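Local coordinates for hypothetical protein PH1952 (Pyrococcus horikoshii, PDB 1ZJJ), which probably acts as a magnesium-dependent phosphatase of the haloacid dehalogenase (HAD) superfamily, although its physiological substrate is unestablished, at residues L205-D210 and I216-K221; D210-D215 and Y244-V249. All coordinates share one frame; numbering follows the deposited sequence.

Contact 1 of 2, residues L205-D210 and I216-K221; sequences LWMVGD and IAFAKK. With MG (magnesium ion), chain D.
M207 meets helix 212-221 along two parts of its side chain, the root resting on A219 and the sulfur reaching F218. The methyl of A219 points toward the strand, its CB 3.7 Å from M207 CB, and a small residue here is consistent with the close approach of helix and strand, M207 CA and A219 CA being 5.8 Å apart. Beyond CB the methionine runs anti to its backbone N (chi1 -180°) and then bends at CG, which carries SD across the helix axis to the edge of the phenyl ring. The sulfur approaches F218 in the plane of the ring, not above it: SD lies 3.9 Å from F218 CD2, with its direction from the ring centroid 86° off the normal. This is an edge-on Met-aromatic contact, and the two side chains cross at about a right angle. No hydrogen bond links the segments; buried apolar packing joins them. Where the strand ends, D210 turns away from the helix and binds magnesium through OD1 at 2.3 Å, while OD2 accepts a bond from metal-bound water 1. D7, D9 and three waters complete the six ligands. Strand 204-209 runs parallel between strands 2-6 and 225-229, helix 212-221 forms the crossover of the beta-alpha-beta unit leading to 225-229, and helix 190-199 packs alongside, its Y193 touching both L205 and F218.

Contact 2 of 2, residues D210-D215 and Y244-V249; sequences DRLDTD and YKPDLV. With MG (magnesium ion), chain D.
D215 OD2 gathers three donors at the start of helix 212-221. The amide of R211, the N-cap residue, donates to it across 3.1 Å (N-H...O angle 153°) and meets the lone pair turned away from the other carboxylate oxygen. Water 2, itself a magnesium ligand, donates to D215 OD2 from 2.7 Å, and D210 N adds a weak bond. With its other oxygen, OD1, in a salt bridge to K187, the carboxylate is fixed at both ends and lies 4.1 Å from the metal (OD2 to magnesium), a second-shell group that positions a first-shell water. Replacing D215 by alanine is likely to leave water 2 and the R211 amide without this acceptor and K187 without its anionic mate, with the turn after D210 less firmly held. R211 NE makes a weak bond to water 1, another ligand of the metal. The run G209-D210 to D215 fits motif IV of HAD phosphatases, in which two acids follow a strand of the Rossmann-like core and face the magnesium. On the other flank of this helix start, L212 packs against the segment 244-249. Its CG stands anti to the carbonyl carbon (chi1 -75°), which sends CD2 out to P246, 4.0 Å from P246 CG, the two side chains crossing at about a right angle. The same methyl lies 3.4 Å from Y244 O, a buried carbonyl with no polar partner in the model. The Y244 ring approaches the helix backbone obliquely, its CD2 3.5 Å from L212 O and its CE2 near D213 CA. Water 4 donates to D213 O at 2.6 Å and is also in weak, long contact with Y244 OH.

Overall arrangement
Both contacts use helix 212-221 and share D210, but they hold different parts of the helix. Contact 1 is fully buried and apolar, fastening the later turns to the central strand 204-209. Contact 2 is only partly buried and lies at the helix start, where the segment leading into strand 248-250 packs against it; the carboxylates and metal-bound waters of 210-215 lie on the magnesium side, apart from the L212 and Y244 packing. Their centres are about 6 Å apart, and they touch directly: A217 CB packs on Y244 CD1, K220 NZ probably hydrogen-bonds to K245 O, and a probable A217 N to L212 O bond spans the wider helical turn. Water-ligated magnesium adjoins both at the strand's end.

Contact 1 of 2, residues L205-D210 and I216-K221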
loop_
_atom_site.group_PDB
_atom_site.type_symbol
_atom_site.label_atom_id
_atom_site.label_comp_id
_atom_site.label_asym_id
_atom_site.label_seq_id
_atom_site.Cartn_x
_atom_site.Cartn_y
_atom_site.Cartn_z
ATOM N N LEU B 205 10.604 24.401 -22.867
ATOM C CA LEU B 205 9.596 23.358 -22.730
ATOM C C LEU B 205 8.272 23.793 -22.131
ATOM O O LEU B 205 8.240 24.563 -21.173
ATOM C CB LEU B 205 10.154 22.210 -21.878
ATOM C CG LEU B 205 11.466 21.562 -22.324
ATOM C CD1 LEU B 205 11.888 20.510 -21.301
ATOM C CD2 LEU B 205 11.282 20.942 -23.701
ATOM N N TRP B 206 7.187 23.285 -22.712
ATOM C CA TRP B 206 5.830 23.546 -22.238
ATOM C C TRP B 206 5.230 22.189 -21.864
ATOM O O TRP B 206 5.437 21.200 -22.569
ATOM C CB TRP B 206 4.956 24.157 -23.331
ATOM C CG TRP B 206 5.242 25.586 -23.681
ATOM C CD1 TRP B 206 6.307 26.345 -23.279
ATOM C CD2 TRP B 206 4.468 26.410 -24.559
ATOM N NE1 TRP B 206 6.244 27.591 -23.863
ATOM C CE2 TRP B 206 5.127 27.656 -24.653
ATOM C CE3 TRP B 206 3.283 26.212 -25.280
ATOM C CZ2 TRP B 206 4.639 28.707 -25.441
ATOM C CZ3 TRP B 206 2.796 27.254 -26.065
ATOM C CH2 TRP B 206 3.477 28.486 -26.138
ATOM N N MET B 207 4.493 22.147 -20.762
ATOM C CA MET B 207 3.850 20.916 -20.305
ATOM C C MET B 207 2.343 21.138 -20.290
ATOM O O MET B 207 1.853 22.079 -19.669
ATOM C CB MET B 207 4.322 20.560 -18.895
ATOM C CG MET B 207 3.712 19.287 -18.319
ATOM S SD MET B 207 4.259 17.812 -19.198
ATOM C CE MET B 207 2.741 16.817 -19.200
ATOM N N VAL B 208 1.609 20.276 -20.981
ATOM C CA VAL B 208 0.159 20.389 -21.034
ATOM C C VAL B 208 -0.464 19.157 -20.379
ATOM O O VAL B 208 -0.261 18.029 -20.844
ATOM C CB VAL B 208 -0.340 20.483 -22.490
ATOM C CG1 VAL B 208 -1.846 20.583 -22.510
ATOM C CG2 VAL B 208 0.305 21.673 -23.199
ATOM N N GLY B 209 -1.215 19.369 -19.301
ATOM C CA GLY B 209 -1.832 18.247 -18.607
ATOM C C GLY B 209 -3.158 18.568 -17.951
ATOM O O GLY B 209 -3.618 19.711 -17.984
ATOM N N ASP B 210 -3.782 17.553 -17.354
ATOM C CA ASP B 210 -5.067 17.737 -16.683
ATOM C C ASP B 210 -4.989 17.419 -15.194
ATOM O O ASP B 210 -5.977 17.582 -14.480
ATOM C CB ASP B 210 -6.142 16.856 -17.319
ATOM C CG ASP B 210 -5.889 15.389 -17.081
ATOM O OD1 ASP B 210 -4.786 14.946 -17.441
ATOM O OD2 ASP B 210 -6.775 14.693 -16.536
ATOM N N ILE B 216 1.036 19.348 -13.657
ATOM C CA ILE B 216 1.399 20.709 -13.288
ATOM C C ILE B 216 2.552 20.760 -12.287
ATOM O O ILE B 216 3.423 21.624 -12.383
ATOM C CB ILE B 216 0.174 21.472 -12.741
ATOM C CG1 ILE B 216 -0.957 21.417 -13.769
ATOM C CG2 ILE B 216 0.536 22.924 -12.458
ATOM C CD1 ILE B 216 -0.554 21.901 -15.162
ATOM N N ALA B 217 2.571 19.827 -11.339
ATOM C CA ALA B 217 3.644 19.792 -10.351
ATOM C C ALA B 217 4.974 19.594 -11.077
ATOM O O ALA B 217 5.990 20.186 -10.727
ATOM C CB ALA B 217 3.403 18.658 -9.369
ATOM N N PHE B 218 4.934 18.759 -12.109
ATOM C CA PHE B 218 6.090 18.436 -12.930
ATOM C C PHE B 218 6.636 19.695 -13.607
ATOM O O PHE B 218 7.819 20.005 -13.505
ATOM C CB PHE B 218 5.658 17.408 -13.982
ATOM C CG PHE B 218 6.771 16.889 -14.848
ATOM C CD1 PHE B 218 7.887 16.279 -14.291
ATOM C CD2 PHE B 218 6.662 16.947 -16.237
ATOM C CE1 PHE B 218 8.882 15.729 -15.106
ATOM C CE2 PHE B 218 7.643 16.402 -17.059
ATOM C CZ PHE B 218 8.759 15.790 -16.492
ATOM N N ALA B 219 5.757 20.419 -14.293
ATOM C CA ALA B 219 6.145 21.635 -15.006
ATOM C C ALA B 219 6.802 22.661 -14.090
ATOM O O ALA B 219 7.852 23.212 -14.422
ATOM C CB ALA B 219 4.939 22.244 -15.676
ATOM N N LYS B 220 6.177 22.908 -12.944
ATOM C CA LYS B 220 6.695 23.874 -11.975
ATOM C C LYS B 220 8.033 23.496 -11.352
ATOM O O LYS B 220 8.882 24.354 -11.153
ATOM C CB LYS B 220 5.673 24.095 -10.867
ATOM C CG LYS B 220 4.352 24.603 -11.373
ATOM C CD LYS B 220 4.547 25.682 -12.425
ATOM C CE LYS B 220 4.748 27.043 -11.775
ATOM N NZ LYS B 220 3.817 27.336 -10.655
ATOM N N LYS B 221 8.214 22.221 -11.028
ATOM C CA LYS B 221 9.463 21.770 -10.428
ATOM C C LYS B 221 10.632 21.857 -11.394
ATOM O O LYS B 221 11.766 22.076 -10.981
ATOM C CB LYS B 221 9.315 20.334 -9.912
ATOM C CG LYS B 221 8.457 20.233 -8.654
ATOM C CD LYS B 221 8.137 18.794 -8.283
ATOM C CE LYS B 221 9.384 17.921 -8.321
ATOM N NZ LYS B 221 9.064 16.508 -8.016
HETATM MG MG MG D . -4.043 12.819 -17.624
HETATM O O HOH W 1 -5.597 12.290 -16.224
HETATM O O HOH W 2 -2.589 13.235 -16.097
HETATM O O HOH W 3 -3.362 10.890 -17.711
#

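Contact 2 of 2, residues D210-D215 and Y244-V249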
loop_
_atom_site.group_PDB
_atom_site.type_symbol
_atom_site.label_atom_id
_atom_site.label_comp_id
_atom_site.label_asym_id
_atom_site.label_seq_id
_atom_site.Cartn_x
_atom_site.Cartn_y
_atom_site.Cartn_z
ATOM N N ASP B 210 -3.782 17.553 -17.354
ATOM C CA ASP B 210 -5.067 17.737 -16.683
ATOM C C ASP B 210 -4.989 17.419 -15.194
ATOM O O ASP B 210 -5.977 17.582 -14.480
ATOM C CB ASP B 210 -6.142 16.856 -17.319
ATOM C CG ASP B 210 -5.889 15.389 -17.081
ATOM O OD1 ASP B 210 -4.786 14.946 -17.441
ATOM O OD2 ASP B 210 -6.775 14.693 -16.536
ATOM N N ARG B 211 -3.831 16.953 -14.730
ATOM C CA ARG B 211 -3.653 16.636 -13.311
ATOM C C ARG B 211 -2.671 17.596 -12.642
ATOM O O ARG B 211 -1.549 17.783 -13.106
ATOM C CB ARG B 211 -3.159 15.197 -13.121
ATOM C CG ARG B 211 -4.220 14.121 -13.355
ATOM C CD ARG B 211 -3.639 12.707 -13.183
ATOM N NE ARG B 211 -4.573 11.686 -13.651
ATOM C CZ ARG B 211 -5.451 11.051 -12.877
ATOM N NH1 ARG B 211 -5.520 11.317 -11.580
ATOM N NH2 ARG B 211 -6.277 10.157 -13.406
ATOM N N LEU B 212 -3.101 18.190 -11.539
ATOM C CA LEU B 212 -2.270 19.132 -10.806
ATOM C C LEU B 212 -1.103 18.462 -10.092
ATOM O O LEU B 212 0.030 18.939 -10.154
ATOM C CB LEU B 212 -3.134 19.901 -9.801
ATOM C CG LEU B 212 -4.027 20.982 -10.419
ATOM C CD1 LEU B 212 -5.246 21.240 -9.543
ATOM C CD2 LEU B 212 -3.201 22.261 -10.609
ATOM N N ASP B 213 -1.388 17.349 -9.423
ATOM C CA ASP B 213 -0.384 16.602 -8.671
ATOM C C ASP B 213 0.739 15.964 -9.488
ATOM O O ASP B 213 1.805 15.688 -8.946
ATOM C CB ASP B 213 -1.073 15.527 -7.839
ATOM C CG ASP B 213 -1.839 14.546 -8.693
ATOM O OD1 ASP B 213 -1.222 13.588 -9.196
ATOM O OD2 ASP B 213 -3.057 14.747 -8.878
ATOM N N THR B 214 0.516 15.708 -10.775
ATOM C CA THR B 214 1.576 15.125 -11.593
ATOM C C THR B 214 2.012 16.067 -12.713
ATOM O O THR B 214 3.145 16.549 -12.726
ATOM C CB THR B 214 1.152 13.775 -12.224
ATOM O OG1 THR B 214 -0.076 13.939 -12.937
ATOM C CG2 THR B 214 0.988 12.715 -11.155
ATOM N N ASP B 215 1.100 16.341 -13.642
ATOM C CA ASP B 215 1.406 17.211 -14.771
ATOM C C ASP B 215 1.866 18.619 -14.391
ATOM O O ASP B 215 2.964 19.038 -14.756
ATOM C CB ASP B 215 0.193 17.295 -15.698
ATOM C CG ASP B 215 -0.221 15.943 -16.228
ATOM O OD1 ASP B 215 0.672 15.179 -16.648
ATOM O OD2 ASP B 215 -1.428 15.645 -16.231
ATOM N N TYR B 244 0.354 23.494 -6.526
ATOM C CA TYR B 244 0.810 23.689 -7.894
ATOM C C TYR B 244 -0.160 24.601 -8.637
ATOM O O TYR B 244 -1.362 24.346 -8.667
ATOM C CB TYR B 244 0.902 22.326 -8.578
ATOM C CG TYR B 244 1.480 21.298 -7.650
ATOM C CD1 TYR B 244 2.833 21.315 -7.315
ATOM C CD2 TYR B 244 0.653 20.377 -7.025
ATOM C CE1 TYR B 244 3.345 20.438 -6.365
ATOM C CE2 TYR B 244 1.143 19.496 -6.074
ATOM C CZ TYR B 244 2.489 19.529 -5.748
ATOM O OH TYR B 244 2.957 18.651 -4.800
ATOM N N LYS B 245 0.388 25.664 -9.223
ATOM C CA LYS B 245 -0.370 26.665 -9.976
ATOM C C LYS B 245 -0.032 26.725 -11.473
ATOM O O LYS B 245 1.100 26.976 -11.866
ATOM C CB LYS B 245 -0.155 28.053 -9.356
ATOM C CG LYS B 245 -1.121 28.419 -8.252
ATOM C CD LYS B 245 -1.106 27.384 -7.136
ATOM C CE LYS B 245 -1.513 28.016 -5.815
ATOM N NZ LYS B 245 -2.862 27.634 -5.336
ATOM N N PRO B 246 -1.038 26.506 -12.331
ATOM C CA PRO B 246 -0.814 26.545 -13.779
ATOM C C PRO B 246 -0.471 27.961 -14.223
ATOM O O PRO B 246 -0.982 28.922 -13.650
ATOM C CB PRO B 246 -2.151 26.085 -14.363
ATOM C CG PRO B 246 -2.758 25.261 -13.283
ATOM C CD PRO B 246 -2.402 26.057 -12.021
ATOM N N ASP B 247 0.383 28.084 -15.235
ATOM C CA ASP B 247 0.757 29.384 -15.769
ATOM C C ASP B 247 -0.336 29.808 -16.735
ATOM O O ASP B 247 -0.529 30.992 -17.000
ATOM C CB ASP B 247 2.083 29.302 -16.525
ATOM C CG ASP B 247 3.239 28.960 -15.631
ATOM O OD1 ASP B 247 3.374 29.618 -14.578
ATOM O OD2 ASP B 247 4.018 28.048 -15.983
ATOM N N LEU B 248 -1.054 28.825 -17.261
ATOM C CA LEU B 248 -2.117 29.086 -18.217
ATOM C C LEU B 248 -3.165 27.986 -18.137
ATOM O O LEU B 248 -2.829 26.811 -17.957
ATOM C CB LEU B 248 -1.534 29.139 -19.634
ATOM C CG LEU B 248 -2.480 29.320 -20.823
ATOM C CD1 LEU B 248 -2.946 30.766 -20.908
ATOM C CD2 LEU B 248 -1.749 28.940 -22.104
ATOM N N VAL B 249 -4.431 28.372 -18.250
ATOM C CA VAL B 249 -5.532 27.420 -18.215
ATOM C C VAL B 249 -6.314 27.554 -19.515
ATOM O O VAL B 249 -6.695 28.657 -19.910
ATOM C CB VAL B 249 -6.491 27.688 -17.029
ATOM C CG1 VAL B 249 -7.599 26.645 -17.017
ATOM C CG2 VAL B 249 -5.725 27.664 -15.718
HETATM MG MG MG D . -4.043 12.819 -17.624
HETATM O O HOH W 1 -5.597 12.290 -16.224
HETATM O O HOH W 4 2.602 15.600 -6.426
HETATM O O HOH W 2 -2.589 13.235 -16.097
HETATM O O HOH W 3 -3.362 10.890 -17.711
#